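Local structure of bradyzoite surface antigen BSR4 (Toxoplasma gondii, 2JKS) at residues 187-192 and 301-306; 214-219 and 230-235; 235-240 and 269-274. The protein is a surface antigen of the bradyzoite stage with two SRS domains, probably exposed to the host and its immune system, and binds zinc in the crystal. All coordinates share one frame; numbering follows the deposited sequence.

Contact 1: 187-192 and 301-306; sequences VEVEMS and CTVLVT. With ZN (zinc ion), chain B.
V187 and V189 each use both backbone polar atoms to pair with strand 301-306, giving a parallel ladder. V187 N donates to T302 O at 2.8 Å and V187 O accepts from L304 N. Two residues on, V189 N reaches L304 O at 3.1 Å, T306 N reaches V189 O, and M191 N bonds to T306 O, the ladder going on to K308. V189, V303 and V305 share one face. There the methyls V189 CG2 and V303 CG1 meet at 3.5 Å, while CG and SD of M191 both touch V305 CG1. Valine, branched at CB, suits an extended backbone and sets methyls of neighbouring strands against each other.

E188, L304 and T306 form the other, more polar face. The carboxylate of E188 lies beside L304, and a water joins its OE1 to L304 O (2.8 Å from the water) and takes a bond from T306 OG1, also bonded to Q270 NE2. On the same face CG of E190 is anti to the backbone N (chi1 164°), and OE1 binds zinc at 2.0 Å with H311 and H313, part of a terminal histidine run that is probably a purification tag. K308 bonds to the same OE1, and S192 OG donates to E190 OE2 at 2.6 Å on the anti side, 33° out of the carboxylate plane, holding the group's second oxygen.

Strand 187-191 is an edge strand, next to 301-307, which pairs in turn with 269-277. The valine face, with M191, rests on L198 and I200 of strand 197-201 and on L168, across the β sandwich of the SRS domain.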
ATOM      1  N   VAL A 187       8.019  14.582  -3.693  1.00 25.70           N
ATOM      2  CA  VAL A 187       6.952  14.954  -4.606  1.00 26.99           C
ATOM      3  C   VAL A 187       7.046  16.484  -4.765  1.00 27.00           C
ATOM      4  O   VAL A 187       6.840  17.212  -3.793  1.00 27.79           O
ATOM      5  CB  VAL A 187       5.526  14.526  -4.014  1.00 26.47           C
ATOM      6  CG1 VAL A 187       4.374  14.954  -4.970  1.00 25.74           C
ATOM      7  CG2 VAL A 187       5.475  12.978  -3.770  1.00 26.56           C
ATOM      8  N   GLU A 188       7.328  16.961  -5.981  1.00 27.32           N
ATOM      9  CA  GLU A 188       7.401  18.394  -6.253  1.00 27.42           C
ATOM     10  C   GLU A 188       6.072  18.977  -6.717  1.00 27.13           C
ATOM     11  O   GLU A 188       5.380  18.398  -7.593  1.00 26.62           O
ATOM     12  CB  GLU A 188       8.483  18.661  -7.309  1.00 28.63           C
ATOM     13  CG  GLU A 188       9.847  18.341  -6.764  1.00 34.42           C
ATOM     14  CD  GLU A 188      10.910  19.111  -7.457  1.00 44.17           C
ATOM     15  OE1 GLU A 188      11.089  20.335  -7.137  1.00 46.93           O
ATOM     16  OE2 GLU A 188      11.578  18.472  -8.297  1.00 46.74           O
ATOM     17  N   VAL A 189       5.693  20.077  -6.070  1.00 26.82           N
ATOM     18  CA  VAL A 189       4.413  20.719  -6.238  1.00 26.09           C
ATOM     19  C   VAL A 189       4.645  22.210  -6.461  1.00 26.42           C
ATOM     20  O   VAL A 189       5.466  22.848  -5.781  1.00 25.97           O
ATOM     21  CB  VAL A 189       3.503  20.572  -4.961  1.00 26.68           C
ATOM     22  CG1 VAL A 189       2.172  21.305  -5.204  1.00 27.76           C
ATOM     23  CG2 VAL A 189       3.264  19.087  -4.593  1.00 26.53           C
ATOM     24  N   GLU A 190       3.974  22.775  -7.460  1.00 25.58           N
ATOM     25  CA  GLU A 190       4.043  24.222  -7.647  1.00 25.16           C
ATOM     26  C   GLU A 190       2.798  24.875  -7.106  1.00 25.89           C
ATOM     27  O   GLU A 190       1.677  24.370  -7.327  1.00 25.25           O
ATOM     28  CB  GLU A 190       4.081  24.569  -9.134  1.00 26.24           C
ATOM     29  CG  GLU A 190       3.738  26.105  -9.330  1.00 28.87           C
ATOM     30  CD  GLU A 190       3.186  26.396 -10.704  1.00 33.65           C
ATOM     31  OE1 GLU A 190       3.925  26.050 -11.655  1.00 21.70           O
ATOM     32  OE2 GLU A 190       2.031  26.905 -10.806  1.00 33.33           O
ATOM     33  N   MET A 191       2.965  26.018  -6.430  1.00 25.81           N
ATOM     34  CA  MET A 191       1.806  26.850  -6.122  1.00 24.65           C
ATOM     35  C   MET A 191       2.045  28.210  -6.760  1.00 24.36           C
ATOM     36  O   MET A 191       3.184  28.675  -6.918  1.00 25.38           O
ATOM     37  CB  MET A 191       1.561  26.996  -4.613  1.00 24.41           C
ATOM     38  CG  MET A 191       1.330  25.648  -3.846  1.00 23.78           C
ATOM     39  SD  MET A 191       1.107  25.879  -2.062  1.00 25.87           S
ATOM     40  CE  MET A 191      -0.523  26.626  -1.972  1.00 24.56           C
ATOM     41  N   SER A 192       0.968  28.840  -7.151  1.00 23.37           N
ATOM     42  CA  SER A 192       1.049  30.136  -7.868  1.00 24.62           C
ATOM     43  C   SER A 192      -0.373  30.658  -7.845  1.00 24.21           C
ATOM     44  O   SER A 192      -1.279  30.014  -7.281  1.00 23.05           O
ATOM     45  CB  SER A 192       1.577  29.934  -9.322  1.00 23.77           C
ATOM     46  OG  SER A 192       0.734  29.032 -10.078  1.00 24.80           O
ATOM     47  N   CYS A 301       7.080  10.471   3.133  1.00 25.90           N
ATOM     48  CA  CYS A 301       6.634  11.211   1.975  1.00 23.94           C
ATOM     49  C   CYS A 301       6.980  12.693   2.119  1.00 23.53           C
ATOM     50  O   CYS A 301       6.424  13.389   2.982  1.00 22.81           O
ATOM     51  CB  CYS A 301       5.135  11.012   1.865  1.00 22.46           C
ATOM     52  SG  CYS A 301       4.271  11.855   0.506  1.00 25.29           S
ATOM     53  N   THR A 302       7.883  13.181   1.247  1.00 22.25           N
ATOM     54  CA  THR A 302       8.318  14.560   1.336  1.00 23.31           C
ATOM     55  C   THR A 302       7.667  15.327   0.215  1.00 22.71           C
ATOM     56  O   THR A 302       7.762  14.910  -0.957  1.00 22.83           O
ATOM     57  CB  THR A 302       9.881  14.650   1.173  1.00 23.45           C
ATOM     58  OG1 THR A 302      10.525  13.908   2.218  1.00 23.11           O
ATOM     59  CG2 THR A 302      10.371  16.082   1.117  1.00 23.88           C
ATOM     60  N   VAL A 303       7.040  16.458   0.553  1.00 22.48           N
ATOM     61  CA  VAL A 303       6.416  17.259  -0.458  1.00 22.10           C
ATOM     62  C   VAL A 303       7.187  18.570  -0.501  1.00 23.58           C
ATOM     63  O   VAL A 303       7.110  19.353   0.462  1.00 23.30           O
ATOM     64  CB  VAL A 303       4.889  17.479  -0.179  1.00 22.33           C
ATOM     65  CG1 VAL A 303       4.276  18.331  -1.287  1.00 23.19           C
ATOM     66  CG2 VAL A 303       4.196  16.082  -0.003  1.00 23.28           C
ATOM     67  N   LEU A 304       7.913  18.778  -1.609  1.00 22.96           N
ATOM     68  CA  LEU A 304       8.681  19.995  -1.840  1.00 23.62           C
ATOM     69  C   LEU A 304       7.903  20.968  -2.660  1.00 22.51           C
ATOM     70  O   LEU A 304       7.682  20.763  -3.859  1.00 22.20           O
ATOM     71  CB  LEU A 304       9.990  19.669  -2.548  1.00 25.15           C
ATOM     72  CG  LEU A 304      10.889  20.890  -2.781  1.00 28.51           C
ATOM     73  CD1 LEU A 304      11.314  21.538  -1.461  1.00 31.23           C
ATOM     74  CD2 LEU A 304      12.113  20.379  -3.564  1.00 30.00           C
ATOM     75  N   VAL A 305       7.488  22.041  -2.010  1.00 22.10           N
ATOM     76  CA  VAL A 305       6.623  23.028  -2.641  1.00 22.99           C
ATOM     77  C   VAL A 305       7.444  24.244  -3.076  1.00 22.80           C
ATOM     78  O   VAL A 305       8.165  24.843  -2.275  1.00 22.42           O
ATOM     79  CB  VAL A 305       5.467  23.478  -1.729  1.00 21.35           C
ATOM     80  CG1 VAL A 305       4.534  24.429  -2.498  1.00 24.50           C
ATOM     81  CG2 VAL A 305       4.694  22.226  -1.127  1.00 22.29           C
ATOM     82  N   THR A 306       7.277  24.610  -4.341  1.00 22.85           N
ATOM     83  CA  THR A 306       7.826  25.814  -4.850  1.00 23.80           C
ATOM     84  C   THR A 306       6.686  26.790  -5.090  1.00 24.22           C
ATOM     85  O   THR A 306       5.833  26.549  -5.936  1.00 24.65           O
ATOM     86  CB  THR A 306       8.632  25.576  -6.134  1.00 24.72           C
ATOM     87  OG1 THR A 306       9.652  24.575  -5.895  1.00 24.51           O
ATOM     88  CG2 THR A 306       9.310  26.913  -6.618  1.00 23.45           C
TER
HETATM   89 ZN    ZN B1316       3.645  26.644 -13.543  1.00 25.50          ZN
HETATM   90  O   HOH W   1       8.968  22.149  -5.878  1.00 28.56           O

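Contact 2: 214-219 and 230-235. With ZN (zinc ion), chain I.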
ATOM      1  N   ALA A 214      -0.042  23.803  10.759  1.00 28.57           N
ATOM      2  CA  ALA A 214      -1.005  24.928  10.680  1.00 29.30           C
ATOM      3  C   ALA A 214      -0.323  26.282  10.848  1.00 28.67           C
ATOM      4  O   ALA A 214      -0.903  27.294  10.441  1.00 27.47           O
ATOM      5  CB  ALA A 214      -2.152  24.789  11.719  1.00 30.84           C
ATOM      6  N   GLU A 215       0.890  26.281  11.415  1.00 27.74           N
ATOM      7  CA  GLU A 215       1.710  27.510  11.548  1.00 28.26           C
ATOM      8  C   GLU A 215       3.111  27.433  10.979  1.00 27.34           C
ATOM      9  O   GLU A 215       3.716  28.463  10.792  1.00 27.48           O
ATOM     10  CB  GLU A 215       1.843  27.942  13.017  1.00 27.93           C
ATOM     11  CG  GLU A 215       0.545  28.205  13.665  1.00 28.54           C
ATOM     12  CD  GLU A 215       0.679  28.528  15.150  1.00 29.62           C
ATOM     13  OE1 GLU A 215       1.809  28.633  15.702  1.00 28.53           O
ATOM     14  OE2 GLU A 215      -0.373  28.693  15.767  1.00 30.10           O
ATOM     15  N   GLU A 216       3.648  26.224  10.823  1.00 26.00           N
ATOM     16  CA  GLU A 216       5.052  25.984  10.492  1.00 26.40           C
ATOM     17  C   GLU A 216       5.294  25.064   9.301  1.00 26.47           C
ATOM     18  O   GLU A 216       4.473  24.188   8.979  1.00 26.61           O
ATOM     19  CB  GLU A 216       5.786  25.400  11.690  1.00 25.96           C
ATOM     20  CG  GLU A 216       5.929  26.446  12.787  1.00 29.70           C
ATOM     21  CD  GLU A 216       6.369  25.930  14.106  1.00 32.85           C
ATOM     22  OE1 GLU A 216       6.504  24.703  14.315  1.00 26.40           O
ATOM     23  OE2 GLU A 216       6.558  26.826  14.972  1.00 34.89           O
ATOM     24  N   TYR A 217       6.492  25.185   8.710  1.00 26.66           N
ATOM     25  CA  TYR A 217       6.929  24.208   7.720  1.00 26.57           C
ATOM     26  C   TYR A 217       8.307  23.692   8.056  1.00 26.35           C
ATOM     27  O   TYR A 217       8.929  24.178   9.012  1.00 26.67           O
ATOM     28  CB  TYR A 217       6.845  24.828   6.313  1.00 27.15           C
ATOM     29  CG  TYR A 217       7.740  26.036   6.127  1.00 26.88           C
ATOM     30  CD1 TYR A 217       9.017  25.910   5.584  1.00 26.57           C
ATOM     31  CD2 TYR A 217       7.302  27.298   6.507  1.00 26.62           C
ATOM     32  CE1 TYR A 217       9.851  27.022   5.403  1.00 27.97           C
ATOM     33  CE2 TYR A 217       8.120  28.407   6.346  1.00 28.83           C
ATOM     34  CZ  TYR A 217       9.397  28.257   5.785  1.00 29.07           C
ATOM     35  OH  TYR A 217      10.203  29.373   5.657  1.00 32.41           O
ATOM     36  N   CYS A 218       8.793  22.698   7.303  1.00 26.17           N
ATOM     37  CA  CYS A 218      10.185  22.257   7.403  1.00 25.31           C
ATOM     38  C   CYS A 218      11.010  23.081   6.416  1.00 26.24           C
ATOM     39  O   CYS A 218      10.634  23.222   5.224  1.00 24.39           O
ATOM     40  CB  CYS A 218      10.347  20.764   7.070  1.00 25.06           C
ATOM     41  SG  CYS A 218       9.195  19.603   7.856  1.00 27.62           S
ATOM     42  N   VAL A 219      12.108  23.668   6.879  1.00 27.79           N
ATOM     43  CA  VAL A 219      13.041  24.291   5.914  1.00 29.51           C
ATOM     44  C   VAL A 219      13.333  23.361   4.721  1.00 30.12           C
ATOM     45  O   VAL A 219      13.617  22.160   4.898  1.00 30.57           O
ATOM     46  CB  VAL A 219      14.345  24.771   6.590  1.00 30.71           C
ATOM     47  CG1 VAL A 219      15.212  25.549   5.570  1.00 31.71           C
ATOM     48  CG2 VAL A 219      13.969  25.641   7.760  1.00 32.39           C
ATOM     49  N   THR A 230      11.740  23.265  11.846  1.00 31.71           N
ATOM     50  CA  THR A 230      10.520  24.054  11.713  1.00 31.48           C
ATOM     51  C   THR A 230      10.795  25.549  11.610  1.00 31.94           C
ATOM     52  O   THR A 230      11.754  26.090  12.223  1.00 30.93           O
ATOM     53  CB  THR A 230       9.482  23.766  12.825  1.00 31.79           C
ATOM     54  OG1 THR A 230      10.084  24.008  14.100  1.00 32.30           O
ATOM     55  CG2 THR A 230       8.976  22.297  12.751  1.00 31.79           C
ATOM     56  N   THR A 231       9.995  26.211  10.784  1.00 30.73           N
ATOM     57  CA  THR A 231      10.065  27.662  10.633  1.00 32.42           C
ATOM     58  C   THR A 231       8.671  28.133  10.386  1.00 30.14           C
ATOM     59  O   THR A 231       7.855  27.386   9.826  1.00 29.23           O
ATOM     60  CB  THR A 231      11.017  28.086   9.480  1.00 33.01           C
ATOM     61  OG1 THR A 231      12.305  27.619   9.802  1.00 41.85           O
ATOM     62  CG2 THR A 231      11.120  29.560   9.377  1.00 34.55           C
ATOM     63  N   ARG A 232       8.356  29.338  10.844  1.00 28.93           N
ATOM     64  CA  ARG A 232       7.020  29.857  10.738  1.00 30.79           C
ATOM     65  C   ARG A 232       6.663  30.277   9.277  1.00 28.68           C
ATOM     66  O   ARG A 232       7.504  30.837   8.571  1.00 29.02           O
ATOM     67  CB  ARG A 232       6.772  30.980  11.777  1.00 30.71           C
ATOM     68  CG  ARG A 232       6.950  30.488  13.268  1.00 35.43           C
ATOM     69  CD  ARG A 232       6.741  31.674  14.216  1.00 38.66           C
ATOM     70  NE  ARG A 232       5.346  32.141  14.232  1.00 48.21           N
ATOM     71  CZ  ARG A 232       4.958  33.417  14.383  1.00 49.83           C
ATOM     72  NH1 ARG A 232       5.864  34.388  14.482  1.00 50.12           N
ATOM     73  NH2 ARG A 232       3.660  33.723  14.381  1.00 46.91           N
ATOM     74  N   PHE A 233       5.458  29.889   8.828  1.00 26.90           N
ATOM     75  CA  PHE A 233       4.945  30.273   7.518  1.00 27.67           C
ATOM     76  C   PHE A 233       4.920  31.789   7.291  1.00 27.82           C
ATOM     77  O   PHE A 233       5.193  32.216   6.182  1.00 28.42           O
ATOM     78  CB  PHE A 233       3.545  29.737   7.264  1.00 26.28           C
ATOM     79  CG  PHE A 233       3.518  28.365   6.642  1.00 29.48           C
ATOM     80  CD1 PHE A 233       3.967  28.159   5.322  1.00 25.47           C
ATOM     81  CD2 PHE A 233       3.054  27.267   7.379  1.00 26.47           C
ATOM     82  CE1 PHE A 233       3.941  26.870   4.753  1.00 26.99           C
ATOM     83  CE2 PHE A 233       3.022  25.976   6.824  1.00 22.93           C
ATOM     84  CZ  PHE A 233       3.448  25.765   5.511  1.00 23.56           C
ATOM     85  N   VAL A 234       4.588  32.583   8.314  1.00 29.49           N
ATOM     86  CA  VAL A 234       4.631  34.072   8.182  1.00 31.52           C
ATOM     87  C   VAL A 234       5.966  34.584   7.669  1.00 32.08           C
ATOM     88  O   VAL A 234       6.005  35.671   7.093  1.00 32.35           O
ATOM     89  CB  VAL A 234       4.369  34.905   9.483  1.00 32.84           C
ATOM     90  CG1 VAL A 234       2.892  34.986   9.826  1.00 36.69           C
ATOM     91  CG2 VAL A 234       5.300  34.480  10.676  1.00 32.11           C
ATOM     92  N   GLU A 235       7.051  33.851   7.896  1.00 32.27           N
ATOM     93  CA  GLU A 235       8.382  34.316   7.476  1.00 34.43           C
ATOM     94  C   GLU A 235       8.551  34.362   5.957  1.00 34.62           C
ATOM     95  O   GLU A 235       9.436  35.082   5.458  1.00 35.22           O
ATOM     96  CB  GLU A 235       9.524  33.498   8.101  1.00 35.33           C
ATOM     97  CG  GLU A 235       9.838  33.827   9.561  1.00 42.69           C
ATOM     98  CD  GLU A 235      10.214  35.297   9.733  1.00 50.97           C
ATOM     99  OE1 GLU A 235      11.233  35.734   9.109  1.00 54.33           O
ATOM    100  OE2 GLU A 235       9.478  36.013  10.460  1.00 53.59           O
TER
HETATM  101 ZN    ZN I1323       6.923  25.956  16.701  1.00 42.02          ZN
HETATM  102  O   HOH W   2       3.397  31.222  10.727  1.00 23.31           O
HETATM  103  O   HOH W   3       4.489  29.123  15.274  1.00 33.99           O
HETATM  104  O   HOH W   4       9.794  26.266  15.295  1.00 42.13           O
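The small β hairpin of strands 216-218 and 230-232 is held by a hydrogen-bonded pair, Y217 and T231, with Y217 N to T231 O at 2.8 Å and T231 N to Y217 O at 2.9 Å. The C218-C228 disulfide ties its far end. Where strand 230-232 gives way to a 3-10 turn, F233 N donates almost straight to E215 O (3.0 Å, 170°). A water that also binds V234 N gives this carbonyl a second donor.

Y217 carries CG between the backbone N and the carbonyl carbon (chi1 62°). Its ring runs beside T231, whose CB sits 4.0 Å above one face, toward the rim. Y217 CB in turn makes a CH-pi contact over the face of F233, 4.0 Å from the ring centroid; the two rings are inclined at 47°. Y217 and, just past the strand, F233 bring their rings against F271 of strand 269-277, and threonine, branched and compact, can lie against the tyrosine.

Two glutamates, E215 and E216, lie close together beside the hairpin. E216 reaches zinc unevenly, OE2 at 2.0 Å and OE1 at 2.7 Å, while T212 bonds to OE1 and CB of T230 packs 3.5 Å from E216 OE1. One water donates to both E215 OE1 and E216 OE2, and E215 forms a salt bridge with K242 through OE2. R232 NE makes a weak bond to that water. Zinc, the T212 bond and the water probably keep E216 ionised despite its acidic neighbour, and the lysine should likewise stabilise the charge of E215.

Contact 3: 235-240 and 269-274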
ATOM      1  N   GLU A 235       7.051  33.851   7.896  1.00 32.27           N
ATOM      2  CA  GLU A 235       8.382  34.316   7.476  1.00 34.43           C
ATOM      3  C   GLU A 235       8.551  34.362   5.957  1.00 34.62           C
ATOM      4  O   GLU A 235       9.436  35.082   5.458  1.00 35.22           O
ATOM      5  CB  GLU A 235       9.524  33.498   8.101  1.00 35.33           C
ATOM      6  CG  GLU A 235       9.838  33.827   9.561  1.00 42.69           C
ATOM      7  CD  GLU A 235      10.214  35.297   9.733  1.00 50.97           C
ATOM      8  OE1 GLU A 235      11.233  35.734   9.109  1.00 54.33           O
ATOM      9  OE2 GLU A 235       9.478  36.013  10.460  1.00 53.59           O
ATOM     10  N   ILE A 236       7.729  33.596   5.239  1.00 32.19           N
ATOM     11  CA  ILE A 236       7.753  33.538   3.771  1.00 31.80           C
ATOM     12  C   ILE A 236       6.472  34.097   3.139  1.00 31.25           C
ATOM     13  O   ILE A 236       6.497  34.567   2.001  1.00 32.29           O
ATOM     14  CB  ILE A 236       8.129  32.133   3.226  1.00 30.67           C
ATOM     15  CG1 ILE A 236       7.075  31.050   3.573  1.00 28.45           C
ATOM     16  CG2 ILE A 236       9.534  31.761   3.699  1.00 34.44           C
ATOM     17  CD1 ILE A 236       7.356  29.724   2.965  1.00 30.24           C
ATOM     18  N   PHE A 237       5.369  34.031   3.880  1.00 31.21           N
ATOM     19  CA  PHE A 237       4.080  34.602   3.483  1.00 32.26           C
ATOM     20  C   PHE A 237       3.679  35.616   4.560  1.00 32.47           C
ATOM     21  O   PHE A 237       2.938  35.290   5.514  1.00 32.36           O
ATOM     22  CB  PHE A 237       2.967  33.527   3.323  1.00 31.40           C
ATOM     23  CG  PHE A 237       3.369  32.326   2.496  1.00 31.49           C
ATOM     24  CD1 PHE A 237       4.152  32.473   1.326  1.00 32.54           C
ATOM     25  CD2 PHE A 237       2.947  31.058   2.863  1.00 28.08           C
ATOM     26  CE1 PHE A 237       4.524  31.368   0.555  1.00 31.63           C
ATOM     27  CE2 PHE A 237       3.310  29.944   2.097  1.00 23.35           C
ATOM     28  CZ  PHE A 237       4.098  30.114   0.951  1.00 30.54           C
ATOM     29  N   PRO A 238       4.142  36.880   4.415  1.00 34.08           N
ATOM     30  CA  PRO A 238       3.858  37.906   5.440  1.00 34.19           C
ATOM     31  C   PRO A 238       2.386  38.025   5.856  1.00 34.49           C
ATOM     32  O   PRO A 238       2.111  38.287   7.004  1.00 34.46           O
ATOM     33  CB  PRO A 238       4.343  39.212   4.786  1.00 34.73           C
ATOM     34  CG  PRO A 238       5.409  38.789   3.793  1.00 35.08           C
ATOM     35  CD  PRO A 238       4.919  37.423   3.277  1.00 33.47           C
ATOM     36  N   LYS A 239       1.449  37.787   4.941  1.00 35.40           N
ATOM     37  CA  LYS A 239      -0.005  37.851   5.217  1.00 36.90           C
ATOM     38  C   LYS A 239      -0.649  36.535   5.795  1.00 36.26           C
ATOM     39  O   LYS A 239      -1.891  36.444   6.004  1.00 35.56           O
ATOM     40  CB  LYS A 239      -0.736  38.251   3.917  1.00 38.27           C
ATOM     41  CG  LYS A 239      -0.259  39.614   3.372  1.00 39.64           C
ATOM     42  CD  LYS A 239      -0.771  39.885   1.960  1.00 40.39           C
ATOM     43  CE  LYS A 239      -0.317  41.269   1.465  1.00 42.70           C
ATOM     44  NZ  LYS A 239      -0.466  41.345  -0.020  1.00 46.04           N
ATOM     45  N   PHE A 240       0.190  35.526   6.022  1.00 34.85           N
ATOM     46  CA  PHE A 240      -0.270  34.217   6.491  1.00 33.14           C
ATOM     47  C   PHE A 240      -1.214  34.311   7.698  1.00 33.87           C
ATOM     48  O   PHE A 240      -0.968  35.091   8.625  1.00 33.36           O
ATOM     49  CB  PHE A 240       0.941  33.369   6.896  1.00 33.20           C
ATOM     50  CG  PHE A 240       0.575  31.979   7.366  1.00 30.96           C
ATOM     51  CD1 PHE A 240       0.281  30.968   6.443  1.00 27.80           C
ATOM     52  CD2 PHE A 240       0.556  31.684   8.744  1.00 30.09           C
ATOM     53  CE1 PHE A 240      -0.054  29.685   6.874  1.00 29.23           C
ATOM     54  CE2 PHE A 240       0.235  30.410   9.206  1.00 28.07           C
ATOM     55  CZ  PHE A 240      -0.053  29.391   8.269  1.00 31.19           C
ATOM     56  N   GLN A 269       9.260  31.330  -3.172  1.00 25.34           N
ATOM     57  CA  GLN A 269       9.646  30.757  -1.877  1.00 26.03           C
ATOM     58  C   GLN A 269       9.530  29.224  -2.008  1.00 26.24           C
ATOM     59  O   GLN A 269       8.894  28.703  -2.919  1.00 27.04           O
ATOM     60  CB  GLN A 269       8.696  31.260  -0.772  1.00 26.18           C
ATOM     61  CG  GLN A 269       8.531  32.775  -0.694  1.00 26.86           C
ATOM     62  CD  GLN A 269       9.792  33.460  -0.197  1.00 28.00           C
ATOM     63  OE1 GLN A 269      10.629  32.825   0.462  1.00 28.51           O
ATOM     64  NE2 GLN A 269       9.936  34.774  -0.504  1.00 26.98           N
ATOM     65  N   GLN A 270      10.132  28.490  -1.094  1.00 26.81           N
ATOM     66  CA  GLN A 270       9.988  27.018  -1.158  1.00 25.49           C
ATOM     67  C   GLN A 270       9.794  26.609   0.264  1.00 25.57           C
ATOM     68  O   GLN A 270      10.326  27.248   1.193  1.00 24.38           O
ATOM     69  CB  GLN A 270      11.245  26.335  -1.657  1.00 26.00           C
ATOM     70  CG  GLN A 270      11.562  26.449  -3.145  1.00 27.75           C
ATOM     71  CD  GLN A 270      12.605  25.398  -3.537  1.00 36.35           C
ATOM     72  OE1 GLN A 270      13.651  25.258  -2.849  1.00 35.09           O
ATOM     73  NE2 GLN A 270      12.317  24.619  -4.616  1.00 31.68           N
ATOM     74  N   PHE A 271       8.951  25.597   0.448  1.00 25.35           N
ATOM     75  CA  PHE A 271       8.735  25.053   1.789  1.00 25.80           C
ATOM     76  C   PHE A 271       8.528  23.547   1.647  1.00 25.44           C
ATOM     77  O   PHE A 271       8.247  23.054   0.548  1.00 25.06           O
ATOM     78  CB  PHE A 271       7.602  25.760   2.557  1.00 23.56           C
ATOM     79  CG  PHE A 271       6.212  25.511   1.997  1.00 25.99           C
ATOM     80  CD1 PHE A 271       5.433  24.432   2.468  1.00 25.24           C
ATOM     81  CD2 PHE A 271       5.685  26.334   0.987  1.00 23.87           C
ATOM     82  CE1 PHE A 271       4.159  24.227   1.992  1.00 22.77           C
ATOM     83  CE2 PHE A 271       4.371  26.124   0.519  1.00 23.45           C
ATOM     84  CZ  PHE A 271       3.619  25.084   1.009  1.00 20.82           C
ATOM     85  N   LEU A 272       8.694  22.827   2.760  1.00 23.41           N
ATOM     86  CA  LEU A 272       8.524  21.389   2.746  1.00 24.67           C
ATOM     87  C   LEU A 272       7.536  20.972   3.840  1.00 24.43           C
ATOM     88  O   LEU A 272       7.618  21.417   4.943  1.00 23.77           O
ATOM     89  CB  LEU A 272       9.895  20.753   2.938  1.00 25.75           C
ATOM     90  CG  LEU A 272      10.233  19.289   2.869  1.00 29.35           C
ATOM     91  CD1 LEU A 272      11.715  19.243   2.599  1.00 27.70           C
ATOM     92  CD2 LEU A 272       9.902  18.542   4.168  1.00 29.14           C
ATOM     93  N   VAL A 273       6.590  20.108   3.482  1.00 25.11           N
ATOM     94  CA  VAL A 273       5.797  19.382   4.439  1.00 25.53           C
ATOM     95  C   VAL A 273       5.682  17.933   3.921  1.00 26.21           C
ATOM     96  O   VAL A 273       6.295  17.568   2.927  1.00 25.28           O
ATOM     97  CB  VAL A 273       4.371  19.960   4.557  1.00 25.40           C
ATOM     98  CG1 VAL A 273       4.386  21.346   5.168  1.00 27.74           C
ATOM     99  CG2 VAL A 273       3.721  20.018   3.155  1.00 28.07           C
ATOM    100  N   GLY A 274       4.921  17.114   4.634  1.00 25.97           N
ATOM    101  CA  GLY A 274       4.684  15.768   4.171  1.00 25.14           C
ATOM    102  C   GLY A 274       4.018  14.892   5.194  1.00 25.55           C
ATOM    103  O   GLY A 274       3.249  15.369   6.069  1.00 23.83           O
TER
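F237, which meets F271 across this contact, has its carbonyl O bound by F240 N at 2.8 Å. The bond closes a type I turn with P238 and K239 at its corner; proline's fixed phi suits the second position of such a turn. No hydrogen bond links the loop to strand 269-274, so side-chain packing joins them.

The F237 ring points its CZ at F271 CE2, 4.0 Å away, and that atom lies at the ring's edge, near its plane. The two side chains cross at about a right angle. I236 is next to F237 in the loop. Its CG1 takes the crowded position between the backbone N and the carbonyl carbon (chi1 65°) and lies 3.8 Å over the centre of the F237 ring, while CD1 goes on to F271 CB at 4.0 Å. Isoleucine can do this and still pack its other branch: CG2 lies 3.6 Å from Q269 OE1. Q269 is bent at chi2 (-70°), which turns CD back alongside I236 CB; the two side chains run past each other in opposite directions. A flexible glutamine suits this partly exposed margin, its CB and CG against I236.

Further in, F271 meets F233 edge-to-face and touches V305 and V307 of strand 301-307, and F237 rests on W244, P265 and V307. Loop 235-240 therefore covers one end of strand 269-277, which runs between strands 301-307 and 206-209.

How the contacts relate
From the N terminus, segment 187-192 comes first, and its partner 301-306 lies more than a hundred residues later, so contact 1 closes a long loop that contains the other two. Within it, contact 2 closes a short hairpin, 214-219 with 230-235. The chain then passes through E235, common to both, into contact 3, which closes on 269-274; contacts 2 and 3 follow in series, and none of the loops cross. Strand 269-277 joins all three: it pairs with strand 301-307, with a probable hydrogen bond from V303 N to V273 O, and is joined to the hairpin by another from C218 N to L272 O. Sheet edge, hairpin and loop thus lie together in the second SRS domain.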